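Local atomic coordinates of halotolerant alpha-type carbonic anhydrase (dCA II) (Dunaliella salina, PDB entry 1Y7W), a protein that catalyses, as a zinc enzyme of the alpha-type carbonic anhydrase family, the reversible hydration of carbon dioxide to bicarbonate, and tolerates high salt. Residues 22-27 against 269-274; 88-93 against 209-214; 94-99 against 202-207; 151-156 against 165-170. All blocks are in the same frame, centred on the assembly; numbering follows the deposited sequence.

Interaction 1 (22-27 against 269-274); sequences GYDYMQ and GADVVN
The second shell of the zinc site is where Tyr25, in the N-terminal loop ahead of strand 36-37, meets Asn274, in the loop that follows helix 253-266. The tyrosine ring turns one face to Asn274: CA lies over the ring centre, and Asn274 CB makes a CH-pi contact with the Tyr25 centroid at 3.9 Å. The two side chains lie side by side and point the same way, while Tyr25 CE2 comes within 3.4 Å of Asn274 O. That carbonyl oxygen is hydrogen-bonded to ND1 of the zinc ligand His132, and the Asn274 amide is held by His133 N and Phe131 O. The main chain of Tyr25 is fixed separately. Its N donates to Asp271 OD2 over 2.7 Å with an N-H...O angle of 159°, and the donor stands above the carboxylate plane, 53° out of it. Asp24 forms an Asx turn: its CG sits between backbone N and carbonyl carbon (chi1 62°), and OD1 accepts from Met26 N at 2.9 Å. A water donates to Tyr25 O at 2.9 Å and, weakly, to Val273 O. Asp24 OD1 and Asp271 OD2 are 4.3 Å apart, two like charges close together. Their mutual repulsion would tend to raise the pKa of one carboxylate, whereas the backbone N-H each receives probably offsets part of that cost.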
loop_
_atom_site.group_PDB
_atom_site.type_symbol
_atom_site.label_atom_id
_atom_site.label_comp_id
_atom_site.label_asym_id
_atom_site.label_seq_id
_atom_site.Cartn_x
_atom_site.Cartn_y
_atom_site.Cartn_z
ATOM N N GLY A 22 -2.331 17.816 -8.151
ATOM C CA GLY A 22 -2.213 19.039 -7.377
ATOM C C GLY A 22 -1.146 19.022 -6.296
ATOM O O GLY A 22 -1.101 19.976 -5.509
ATOM N N TYR A 23 -0.261 18.011 -6.286
ATOM C CA TYR A 23 0.726 17.930 -5.220
ATOM C C TYR A 23 1.981 17.128 -5.592
ATOM O O TYR A 23 2.000 16.437 -6.591
ATOM C CB TYR A 23 0.057 17.282 -3.999
ATOM C CG TYR A 23 -0.302 15.841 -4.241
ATOM C CD1 TYR A 23 0.618 14.825 -3.990
ATOM C CD2 TYR A 23 -1.550 15.485 -4.804
ATOM C CE1 TYR A 23 0.316 13.503 -4.293
ATOM C CE2 TYR A 23 -1.856 14.179 -5.105
ATOM C CZ TYR A 23 -0.916 13.188 -4.846
ATOM O OH TYR A 23 -1.162 11.884 -5.126
ATOM N N ASP A 24 3.022 17.213 -4.763
ATOM C CA ASP A 24 4.227 16.439 -5.026
ATOM C C ASP A 24 4.841 16.045 -3.674
ATOM O O ASP A 24 4.293 16.354 -2.612
ATOM C CB ASP A 24 5.238 17.216 -5.865
ATOM C CG ASP A 24 5.739 18.470 -5.183
ATOM O OD1 ASP A 24 6.165 18.447 -4.007
ATOM O OD2 ASP A 24 5.705 19.516 -5.862
ATOM N N TYR A 25 5.949 15.328 -3.746
ATOM C CA TYR A 25 6.611 14.824 -2.547
ATOM C C TYR A 25 7.852 15.558 -2.148
ATOM O O TYR A 25 8.633 15.074 -1.292
ATOM C CB TYR A 25 6.949 13.343 -2.725
ATOM C CG TYR A 25 5.708 12.488 -2.690
ATOM C CD1 TYR A 25 5.001 12.188 -3.866
ATOM C CD2 TYR A 25 5.267 11.943 -1.492
ATOM C CE1 TYR A 25 3.878 11.328 -3.830
ATOM C CE2 TYR A 25 4.147 11.088 -1.443
ATOM C CZ TYR A 25 3.475 10.784 -2.605
ATOM O OH TYR A 25 2.434 9.855 -2.541
ATOM N N MET A 26 8.054 16.742 -2.715
ATOM C CA MET A 26 9.255 17.478 -2.358
ATOM C C MET A 26 9.368 17.733 -0.859
ATOM O O MET A 26 10.460 17.689 -0.313
ATOM C CB MET A 26 9.350 18.788 -3.140
ATOM C CG MET A 26 10.670 19.503 -2.900
ATOM S SD MET A 26 10.829 21.078 -3.759
ATOM C CE MET A 26 10.440 22.262 -2.303
ATOM N N GLN A 27 8.248 17.978 -0.176
ATOM C CA GLN A 27 8.307 18.204 1.251
ATOM C C GLN A 27 7.644 17.072 2.000
ATOM O O GLN A 27 7.263 17.239 3.159
ATOM C CB GLN A 27 7.605 19.514 1.629
ATOM C CG GLN A 27 8.316 20.742 1.057
ATOM C CD GLN A 27 7.637 21.996 1.493
ATOM O OE1 GLN A 27 7.237 22.145 2.663
ATOM N NE2 GLN A 27 7.453 22.895 0.558
ATOM N N GLY A 269 10.316 15.108 -14.111
ATOM C CA GLY A 269 10.149 15.893 -12.891
ATOM C C GLY A 269 9.476 15.134 -11.746
ATOM O O GLY A 269 9.026 15.722 -10.771
ATOM N N ALA A 270 9.431 13.821 -11.828
ATOM C CA ALA A 270 8.756 13.046 -10.800
ATOM C C ALA A 270 9.625 12.912 -9.559
ATOM O O ALA A 270 10.861 13.027 -9.626
ATOM C CB ALA A 270 8.377 11.656 -11.374
ATOM N N ASP A 271 8.982 12.700 -8.409
ATOM C CA ASP A 271 9.746 12.513 -7.178
ATOM C C ASP A 271 10.019 11.024 -7.108
ATOM O O ASP A 271 9.091 10.187 -7.137
ATOM C CB ASP A 271 8.943 12.950 -5.941
ATOM C CG ASP A 271 8.747 14.461 -5.878
ATOM O OD1 ASP A 271 9.778 15.196 -5.827
ATOM O OD2 ASP A 271 7.576 14.899 -5.902
ATOM N N VAL A 272 11.290 10.683 -6.984
ATOM C CA VAL A 272 11.670 9.292 -6.940
ATOM C C VAL A 272 11.430 8.713 -5.547
ATOM O O VAL A 272 11.307 7.512 -5.410
ATOM C CB VAL A 272 13.143 9.156 -7.329
ATOM C CG1 VAL A 272 13.576 7.736 -7.249
ATOM C CG2 VAL A 272 13.343 9.644 -8.760
ATOM N N VAL A 273 11.387 9.555 -4.519
ATOM C CA VAL A 273 11.163 9.068 -3.151
ATOM C C VAL A 273 9.705 9.558 -2.814
ATOM O O VAL A 273 9.474 10.728 -2.458
ATOM C CB VAL A 273 12.194 9.668 -2.157
ATOM C CG1 VAL A 273 12.044 8.989 -0.787
ATOM C CG2 VAL A 273 13.657 9.419 -2.673
ATOM N N ASN A 274 8.731 8.650 -2.919
ATOM C CA ASN A 274 7.332 9.073 -2.760
ATOM C C ASN A 274 6.620 8.697 -1.478
ATOM O O ASN A 274 5.577 7.990 -1.491
ATOM C CB ASN A 274 6.546 8.548 -3.982
ATOM C CG ASN A 274 6.528 7.024 -4.058
ATOM O OD1 ASN A 274 7.490 6.367 -3.648
ATOM N ND2 ASN A 274 5.437 6.444 -4.615
HETATM O O HOH W 1 10.952 13.678 -2.287
#

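Interaction 2 (88-93 against 209-214); sequences ITLTNA and DNINVK
Leu90 and Ile211 form an antiparallel hydrogen-bonded pair, with Leu90 N 2.7 Å from Ile211 O and Ile211 N 3.0 Å from Leu90 O. Their side chains share one face of the ribbon, where Leu90 CG also meets Val213 CG2 at 3.6 Å, the two side chains slanting across each other. An alanine in place of Leu90 would probably open a gap beside Val213 CG2, since CG and both methyls that pack there would be gone. Beyond the strand, Asn210 OD1 accepts from Asn92 N at 3.2 Å and lies 2.7 Å from a water that accepts from Ala93 N. Thr89 points to the other face, and its side chain crosses that of Asn210 at about a right angle, CG2 of Thr89 resting 3.8 Å from Asn210 CB. Farther out, Phe129 of strand 120-133 backs both Leu90 and Ile211. The side chain of Thr89 lies about 4 Å from the bound sodium ion, and its OG1 bonds weakly to O of Gly82, a residue of that metal site. The whole is a short two-stranded antiparallel ribbon whose strand 211-212 runs directly into helix 213-217, with Asn212 at the N-cap position.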
loop_
_atom_site.group_PDB
_atom_site.type_symbol
_atom_site.label_atom_id
_atom_site.label_comp_id
_atom_site.label_asym_id
_atom_site.label_seq_id
_atom_site.Cartn_x
_atom_site.Cartn_y
_atom_site.Cartn_z
ATOM N N ILE A 88 -6.472 -16.885 -3.376
ATOM C CA ILE A 88 -6.667 -15.844 -4.368
ATOM C C ILE A 88 -5.488 -15.636 -5.307
ATOM O O ILE A 88 -4.321 -15.532 -4.862
ATOM C CB ILE A 88 -6.981 -14.462 -3.648
ATOM C CG1 ILE A 88 -8.407 -14.508 -3.047
ATOM C CG2 ILE A 88 -6.923 -13.302 -4.669
ATOM C CD1 ILE A 88 -8.878 -13.210 -2.343
ATOM N N THR A 89 -5.786 -15.557 -6.604
ATOM C CA THR A 89 -4.750 -15.229 -7.593
ATOM C C THR A 89 -5.230 -13.970 -8.272
ATOM O O THR A 89 -6.350 -13.917 -8.755
ATOM C CB THR A 89 -4.591 -16.303 -8.669
ATOM O OG1 THR A 89 -4.161 -17.522 -8.033
ATOM C CG2 THR A 89 -3.512 -15.815 -9.709
ATOM N N LEU A 90 -4.386 -12.938 -8.326
ATOM C CA LEU A 90 -4.753 -11.686 -8.990
ATOM C C LEU A 90 -4.579 -11.992 -10.478
ATOM O O LEU A 90 -3.487 -12.302 -10.932
ATOM C CB LEU A 90 -3.786 -10.585 -8.547
ATOM C CG LEU A 90 -3.819 -10.358 -7.024
ATOM C CD1 LEU A 90 -2.962 -9.142 -6.747
ATOM C CD2 LEU A 90 -5.243 -10.131 -6.521
ATOM N N THR A 91 -5.667 -11.871 -11.224
ATOM C CA THR A 91 -5.636 -12.211 -12.636
ATOM C C THR A 91 -5.798 -11.019 -13.589
ATOM O O THR A 91 -6.360 -9.992 -13.211
ATOM C CB THR A 91 -6.729 -13.274 -12.928
ATOM O OG1 THR A 91 -7.999 -12.635 -12.949
ATOM C CG2 THR A 91 -6.722 -14.355 -11.869
ATOM N N ASN A 92 -5.296 -11.170 -14.826
ATOM C CA ASN A 92 -5.373 -10.093 -15.826
ATOM C C ASN A 92 -4.672 -8.856 -15.155
ATOM O O ASN A 92 -5.164 -7.729 -15.200
ATOM C CB ASN A 92 -6.839 -9.774 -16.192
ATOM C CG ASN A 92 -6.965 -8.680 -17.261
ATOM O OD1 ASN A 92 -6.014 -8.407 -18.016
ATOM N ND2 ASN A 92 -8.154 -8.052 -17.352
ATOM N N ALA A 93 -3.558 -9.134 -14.493
ATOM C CA ALA A 93 -2.801 -8.097 -13.811
ATOM C C ALA A 93 -2.134 -7.133 -14.834
ATOM O O ALA A 93 -1.777 -7.527 -15.946
ATOM C CB ALA A 93 -1.739 -8.758 -12.929
ATOM N N ASP A 209 2.247 -10.985 -15.594
ATOM C CA ASP A 209 1.773 -12.305 -15.218
ATOM C C ASP A 209 0.859 -12.261 -14.007
ATOM O O ASP A 209 0.927 -11.326 -13.200
ATOM C CB ASP A 209 2.926 -13.251 -14.840
ATOM C CG ASP A 209 3.838 -13.599 -16.003
ATOM O OD1 ASP A 209 3.441 -13.459 -17.162
ATOM O OD2 ASP A 209 4.972 -14.033 -15.715
ATOM N N ASN A 210 0.058 -13.315 -13.862
ATOM C CA ASN A 210 -0.845 -13.417 -12.732
ATOM C C ASN A 210 -0.043 -13.475 -11.463
ATOM O O ASN A 210 1.115 -13.893 -11.465
ATOM C CB ASN A 210 -1.672 -14.666 -12.844
ATOM C CG ASN A 210 -2.673 -14.579 -13.949
ATOM O OD1 ASN A 210 -3.119 -13.476 -14.351
ATOM N ND2 ASN A 210 -3.071 -15.753 -14.442
ATOM N N ILE A 211 -0.680 -13.107 -10.353
ATOM C CA ILE A 211 0.041 -13.042 -9.081
ATOM C C ILE A 211 -0.631 -13.846 -7.959
ATOM O O ILE A 211 -1.821 -13.655 -7.696
ATOM C CB ILE A 211 0.083 -11.553 -8.639
ATOM C CG1 ILE A 211 0.812 -10.731 -9.732
ATOM C CG2 ILE A 211 0.720 -11.412 -7.241
ATOM C CD1 ILE A 211 0.792 -9.195 -9.439
ATOM N N ASN A 212 0.163 -14.664 -7.285
ATOM C CA ASN A 212 -0.270 -15.526 -6.189
ATOM C C ASN A 212 -0.085 -14.657 -4.916
ATOM O O ASN A 212 1.035 -14.443 -4.436
ATOM C CB ASN A 212 0.647 -16.766 -6.193
ATOM C CG ASN A 212 0.197 -17.878 -5.216
ATOM O OD1 ASN A 212 0.370 -19.113 -5.503
ATOM N ND2 ASN A 212 -0.330 -17.483 -4.058
ATOM N N VAL A 213 -1.191 -14.143 -4.389
ATOM C CA VAL A 213 -1.095 -13.233 -3.248
ATOM C C VAL A 213 -0.317 -13.791 -2.090
ATOM O O VAL A 213 0.629 -13.157 -1.578
ATOM C CB VAL A 213 -2.496 -12.773 -2.777
ATOM C CG1 VAL A 213 -2.350 -11.793 -1.564
ATOM C CG2 VAL A 213 -3.171 -12.015 -3.885
ATOM N N LYS A 214 -0.691 -14.997 -1.680
ATOM C CA LYS A 214 -0.052 -15.602 -0.537
ATOM C C LYS A 214 1.432 -15.899 -0.719
ATOM O O LYS A 214 2.256 -15.645 0.194
ATOM C CB LYS A 214 -0.825 -16.873 -0.166
ATOM C CG LYS A 214 -0.094 -17.842 0.767
ATOM C CD LYS A 214 0.014 -17.266 2.158
ATOM C CE LYS A 214 0.062 -18.384 3.215
ATOM N NZ LYS A 214 1.388 -19.055 3.119
HETATM O O HOH W 2 -3.223 -16.200 -2.534
HETATM O O HOH W 3 -2.132 -11.403 -15.737
#

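Interaction 3 (94-99 against 202-207); sequences KVDLEQ and GDTGVS
Lys94 and Val95 run antiparallel to Ser207 and Val206, the directions of 94-98 and 202-207 being 165° apart, with Val95 N 2.9 Å from Val206 O and Val206 N 3.0 Å from Val95 O. Gly205 and Val206 both face Val95, which makes a G1 beta bulge; Gly205 has a positive phi of 63°, a conformation that favours glycine. Strand 94-95 is the middle of a three-stranded antiparallel sheet, between 103-104 and 206-207. Asp96 also binds the bulge: with CG beside its backbone N (chi1 -74°), OD1 accepts from Gly205 N at 2.9 Å, met nearly along the C-O axis. The same oxygen touches Thr204 CB at 3.4 Å. The Leu97 and Val206 side chains cross at about a right angle, Leu97 CG lying 4.0 Å from Val206 CG2. Val95 lies side by side with Val206, and Ile190 of helix 181-195 packs on both Val95 and Leu97. Lys94 touches Gly205 with CB, CG and CD before its extended chain leads away. Past the strands, Leu97 centres an inverse gamma turn (weak bond Glu98 N to Asp96 O); across the contact its N donates to Asp203 O and its O accepts from Gly202 N at 2.7 Å. A water closes this end, donating to Glu98 OE1 at 2.8 Å, which also bonds to His267 NE2, and to Gly202 O at 2.7 Å.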
loop_
_atom_site.group_PDB
_atom_site.type_symbol
_atom_site.label_atom_id
_atom_site.label_comp_id
_atom_site.label_asym_id
_atom_site.label_seq_id
_atom_site.Cartn_x
_atom_site.Cartn_y
_atom_site.Cartn_z
ATOM N N LYS A 94 -2.024 -5.862 -14.451
ATOM C CA LYS A 94 -1.435 -4.807 -15.286
ATOM C C LYS A 94 -0.644 -3.837 -14.355
ATOM O O LYS A 94 -0.981 -3.664 -13.174
ATOM C CB LYS A 94 -2.544 -4.052 -15.992
ATOM C CG LYS A 94 -3.371 -4.988 -16.886
ATOM C CD LYS A 94 -4.524 -4.281 -17.548
ATOM C CE LYS A 94 -5.136 -5.285 -18.560
ATOM N NZ LYS A 94 -6.296 -4.735 -19.365
ATOM N N VAL A 95 0.419 -3.240 -14.867
ATOM C CA VAL A 95 1.194 -2.332 -14.019
ATOM C C VAL A 95 1.298 -0.974 -14.739
ATOM O O VAL A 95 1.267 -0.914 -15.979
ATOM C CB VAL A 95 2.574 -2.936 -13.724
ATOM C CG1 VAL A 95 3.340 -3.170 -15.024
ATOM C CG2 VAL A 95 3.375 -2.010 -12.797
ATOM N N ASP A 96 1.330 0.110 -13.969
ATOM C CA ASP A 96 1.479 1.429 -14.579
ATOM C C ASP A 96 2.991 1.718 -14.517
ATOM O O ASP A 96 3.638 1.602 -13.436
ATOM C CB ASP A 96 0.688 2.497 -13.787
ATOM C CG ASP A 96 -0.854 2.412 -14.008
ATOM O OD1 ASP A 96 -1.314 1.583 -14.842
ATOM O OD2 ASP A 96 -1.582 3.199 -13.331
ATOM N N LEU A 97 3.573 2.073 -15.665
ATOM C CA LEU A 97 4.990 2.348 -15.674
ATOM C C LEU A 97 5.283 3.816 -15.333
ATOM O O LEU A 97 5.647 4.626 -16.198
ATOM C CB LEU A 97 5.589 1.968 -17.041
ATOM C CG LEU A 97 5.481 0.468 -17.336
ATOM C CD1 LEU A 97 6.276 0.157 -18.654
ATOM C CD2 LEU A 97 6.038 -0.375 -16.126
ATOM N N GLU A 98 5.061 4.168 -14.072
ATOM C CA GLU A 98 5.347 5.515 -13.604
ATOM C C GLU A 98 5.510 5.427 -12.105
ATOM O O GLU A 98 5.459 4.334 -11.506
ATOM C CB GLU A 98 4.201 6.489 -13.959
ATOM C CG GLU A 98 2.843 6.122 -13.334
ATOM C CD GLU A 98 1.715 7.072 -13.791
ATOM O OE1 GLU A 98 1.959 7.979 -14.625
ATOM O OE2 GLU A 98 0.575 6.929 -13.278
ATOM N N GLN A 99 5.725 6.570 -11.494
ATOM C CA GLN A 99 5.893 6.617 -10.029
ATOM C C GLN A 99 4.860 5.746 -9.270
ATOM O O GLN A 99 3.663 5.821 -9.586
ATOM C CB GLN A 99 5.748 8.070 -9.573
ATOM C CG GLN A 99 6.061 8.327 -8.070
ATOM C CD GLN A 99 5.595 9.720 -7.631
ATOM O OE1 GLN A 99 6.382 10.669 -7.536
ATOM N NE2 GLN A 99 4.325 9.848 -7.376
ATOM N N GLY A 202 5.950 5.307 -18.754
ATOM C CA GLY A 202 4.845 6.223 -18.895
ATOM C C GLY A 202 3.588 5.480 -19.372
ATOM O O GLY A 202 2.471 5.985 -19.179
ATOM N N ASP A 203 3.754 4.317 -19.996
ATOM C CA ASP A 203 2.588 3.528 -20.407
ATOM C C ASP A 203 1.855 3.045 -19.133
ATOM O O ASP A 203 2.476 2.711 -18.127
ATOM C CB ASP A 203 3.008 2.284 -21.187
ATOM C CG ASP A 203 3.452 2.603 -22.603
ATOM O OD1 ASP A 203 3.747 1.638 -23.327
ATOM O OD2 ASP A 203 3.492 3.802 -22.966
ATOM N N THR A 204 0.529 3.015 -19.189
ATOM C CA THR A 204 -0.246 2.537 -18.070
ATOM C C THR A 204 -0.968 1.247 -18.466
ATOM O O THR A 204 -1.151 0.985 -19.655
ATOM C CB THR A 204 -1.264 3.602 -17.576
ATOM O OG1 THR A 204 -2.124 4.017 -18.648
ATOM C CG2 THR A 204 -0.536 4.816 -16.989
ATOM N N GLY A 205 -1.300 0.413 -17.481
ATOM C CA GLY A 205 -2.024 -0.824 -17.770
ATOM C C GLY A 205 -1.310 -1.847 -18.633
ATOM O O GLY A 205 -1.935 -2.526 -19.449
ATOM N N VAL A 206 -0.001 -1.960 -18.444
ATOM C CA VAL A 206 0.869 -2.885 -19.159
ATOM C C VAL A 206 0.679 -4.303 -18.576
ATOM O O VAL A 206 0.812 -4.520 -17.385
ATOM C CB VAL A 206 2.355 -2.412 -18.965
ATOM C CG1 VAL A 206 3.395 -3.435 -19.532
ATOM C CG2 VAL A 206 2.484 -0.996 -19.596
ATOM N N SER A 207 0.381 -5.285 -19.416
ATOM C CA SER A 207 0.155 -6.642 -18.904
ATOM C C SER A 207 1.322 -7.319 -18.262
ATOM O O SER A 207 2.423 -7.265 -18.777
ATOM C CB SER A 207 -0.358 -7.538 -20.033
ATOM O OG SER A 207 -1.637 -7.050 -20.410
HETATM O O HOH W 4 2.116 8.009 -17.466
#

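Interaction 4 (151-156 against 165-170); sequences IVMQEQ and QLAVIG
Met153 and Ile169 slant across each other on one face of a beta hairpin in the central sheet, strands 151-155 and 166-170 running antiparallel at 159°. The methionine bends at its last torsion (chi3 -60°), setting CE 3.8 Å from Ala167 CB and 3.9 Å from Ile169 CD1. Ile151 and Ile169 pack CB to CB. On the other face, Leu166 crosses Gln154 at a slant, its CD2 reaching Gln154 CA at 3.7 Å, and Val152 CG1 lies 4.2 Å from Val168 CG2. The side chain of Val152 is about 6 Å from the zinc and that of Val168 about 4 Å from a bound acetate, probably from the crystallisation liquor, consistent with the apolar wall of the substrate pocket in this family. At the turn end, Glu155 and Gln165 cross at about a right angle: Glu155 OE2 accepts from Gln165 N at 2.8 Å on its anti side, while OE1 pairs with Lys122 in a salt bridge. An alanine at Glu155 would probably leave Gln165 N without its acceptor and Lys122 without its mate. Gln165 NE2 donates to Leu166 O at 3.1 Å. A buried carboxylate gripped at both oxygens is likely to stay ionised.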
loop_
_atom_site.group_PDB
_atom_site.type_symbol
_atom_site.label_atom_id
_atom_site.label_comp_id
_atom_site.label_asym_id
_atom_site.label_seq_id
_atom_site.Cartn_x
_atom_site.Cartn_y
_atom_site.Cartn_z
ATOM N N ILE A 151 -1.469 -2.843 -0.493
ATOM C CA ILE A 151 -2.546 -3.581 -1.158
ATOM C C ILE A 151 -3.787 -2.883 -0.617
ATOM O O ILE A 151 -4.082 -2.930 0.602
ATOM C CB ILE A 151 -2.584 -5.050 -0.753
ATOM C CG1 ILE A 151 -1.258 -5.715 -1.140
ATOM C CG2 ILE A 151 -3.750 -5.767 -1.498
ATOM C CD1 ILE A 151 -1.135 -7.144 -0.627
ATOM N N VAL A 152 -4.503 -2.217 -1.514
ATOM C CA VAL A 152 -5.673 -1.406 -1.165
ATOM C C VAL A 152 -6.959 -2.199 -1.384
ATOM O O VAL A 152 -7.125 -2.740 -2.470
ATOM C CB VAL A 152 -5.734 -0.200 -2.061
ATOM C CG1 VAL A 152 -6.997 0.659 -1.711
ATOM C CG2 VAL A 152 -4.416 0.657 -1.878
ATOM N N MET A 153 -7.804 -2.310 -0.358
ATOM C CA MET A 153 -9.070 -3.060 -0.494
ATOM C C MET A 153 -10.241 -2.141 -0.167
ATOM O O MET A 153 -10.127 -1.261 0.683
ATOM C CB MET A 153 -9.057 -4.284 0.428
ATOM C CG MET A 153 -7.792 -5.111 0.238
ATOM S SD MET A 153 -7.729 -6.622 1.168
ATOM C CE MET A 153 -7.835 -6.093 2.782
ATOM N N GLN A 154 -11.399 -2.370 -0.820
ATOM C CA GLN A 154 -12.585 -1.529 -0.606
ATOM C C GLN A 154 -13.712 -2.463 -0.095
ATOM O O GLN A 154 -13.847 -3.600 -0.557
ATOM C CB GLN A 154 -12.994 -0.919 -1.970
ATOM C CG GLN A 154 -14.234 -0.035 -1.990
ATOM C CD GLN A 154 -14.389 0.564 -3.365
ATOM O OE1 GLN A 154 -13.739 1.550 -3.674
ATOM N NE2 GLN A 154 -15.139 -0.109 -4.240
ATOM N N GLU A 155 -14.500 -1.990 0.847
ATOM C CA GLU A 155 -15.591 -2.834 1.357
ATOM C C GLU A 155 -16.501 -3.211 0.146
ATOM O O GLU A 155 -16.695 -2.419 -0.800
ATOM C CB GLU A 155 -16.378 -2.065 2.410
ATOM C CG GLU A 155 -17.048 -0.846 1.900
ATOM C CD GLU A 155 -18.050 -0.274 2.924
ATOM O OE1 GLU A 155 -18.901 -1.042 3.457
ATOM O OE2 GLU A 155 -17.981 0.939 3.184
ATOM N N GLN A 156 -17.057 -4.417 0.177
ATOM C CA GLN A 156 -17.901 -4.872 -0.926
ATOM C C GLN A 156 -19.227 -4.084 -1.010
ATOM O O GLN A 156 -19.824 -3.735 -0.006
ATOM C CB GLN A 156 -18.155 -6.356 -0.734
ATOM C CG GLN A 156 -18.925 -7.027 -1.844
ATOM C CD GLN A 156 -18.767 -8.526 -1.774
ATOM O OE1 GLN A 156 -18.942 -9.151 -0.718
ATOM N NE2 GLN A 156 -18.409 -9.115 -2.893
ATOM N N GLN A 165 -15.603 2.461 3.065
ATOM C CA GLN A 165 -14.609 2.038 4.066
ATOM C C GLN A 165 -13.502 1.298 3.273
ATOM O O GLN A 165 -13.822 0.447 2.385
ATOM C CB GLN A 165 -15.248 1.060 5.056
ATOM C CG GLN A 165 -14.212 0.457 5.965
ATOM C CD GLN A 165 -13.739 1.483 6.986
ATOM O OE1 GLN A 165 -14.538 1.919 7.807
ATOM N NE2 GLN A 165 -12.429 1.850 6.961
ATOM N N LEU A 166 -12.228 1.644 3.540
ATOM C CA LEU A 166 -11.119 0.944 2.905
ATOM C C LEU A 166 -10.306 0.136 3.932
ATOM O O LEU A 166 -10.363 0.413 5.134
ATOM C CB LEU A 166 -10.148 1.939 2.209
ATOM C CG LEU A 166 -10.769 2.874 1.160
ATOM C CD1 LEU A 166 -9.672 3.756 0.526
ATOM C CD2 LEU A 166 -11.427 1.961 0.066
ATOM N N ALA A 167 -9.579 -0.882 3.462
ATOM C CA ALA A 167 -8.671 -1.633 4.357
ATOM C C ALA A 167 -7.388 -1.723 3.568
ATOM O O ALA A 167 -7.427 -2.122 2.387
ATOM C CB ALA A 167 -9.203 -3.032 4.622
ATOM N N VAL A 168 -6.256 -1.333 4.162
ATOM C CA VAL A 168 -5.016 -1.409 3.403
ATOM C C VAL A 168 -3.996 -2.274 4.160
ATOM O O VAL A 168 -3.870 -2.187 5.410
ATOM C CB VAL A 168 -4.437 0.015 3.095
ATOM C CG1 VAL A 168 -3.017 -0.111 2.375
ATOM C CG2 VAL A 168 -5.457 0.796 2.214
ATOM N N ILE A 169 -3.284 -3.090 3.392
ATOM C CA ILE A 169 -2.279 -3.962 3.946
ATOM C C ILE A 169 -0.946 -3.356 3.568
ATOM O O ILE A 169 -0.727 -3.040 2.408
ATOM C CB ILE A 169 -2.424 -5.369 3.375
ATOM C CG1 ILE A 169 -3.659 -6.004 4.062
ATOM C CG2 ILE A 169 -1.192 -6.196 3.637
ATOM C CD1 ILE A 169 -4.166 -7.332 3.460
ATOM N N GLY A 170 -0.073 -3.178 4.550
ATOM C CA GLY A 170 1.209 -2.545 4.251
ATOM C C GLY A 170 2.273 -3.595 4.464
ATOM O O GLY A 170 2.254 -4.221 5.513
#

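Interactions 1 and 4 approach the zinc from different directions: the side chain of Tyr25 is about 7 Å from the metal and that of Val152 about 6 Å, the nearest atoms of the two contacts being about 11 Å apart. Interaction 3 touches interaction 1 through Gln99, whose side chain packs against the Tyr25 ring and Asn274 CB. Interactions 2 and 3 adjoin in sequence, 88-93 running straight into 94-99 and 202-207 reaching 209-214 across one residue. The side chain of Asp96 (interaction 3) is about 13 Å from the zinc, that of Thr89 (interaction 2) about 4 Å from the sodium ion. Interactions 2 and 4 come within about 5 Å at their nearest atoms without touching.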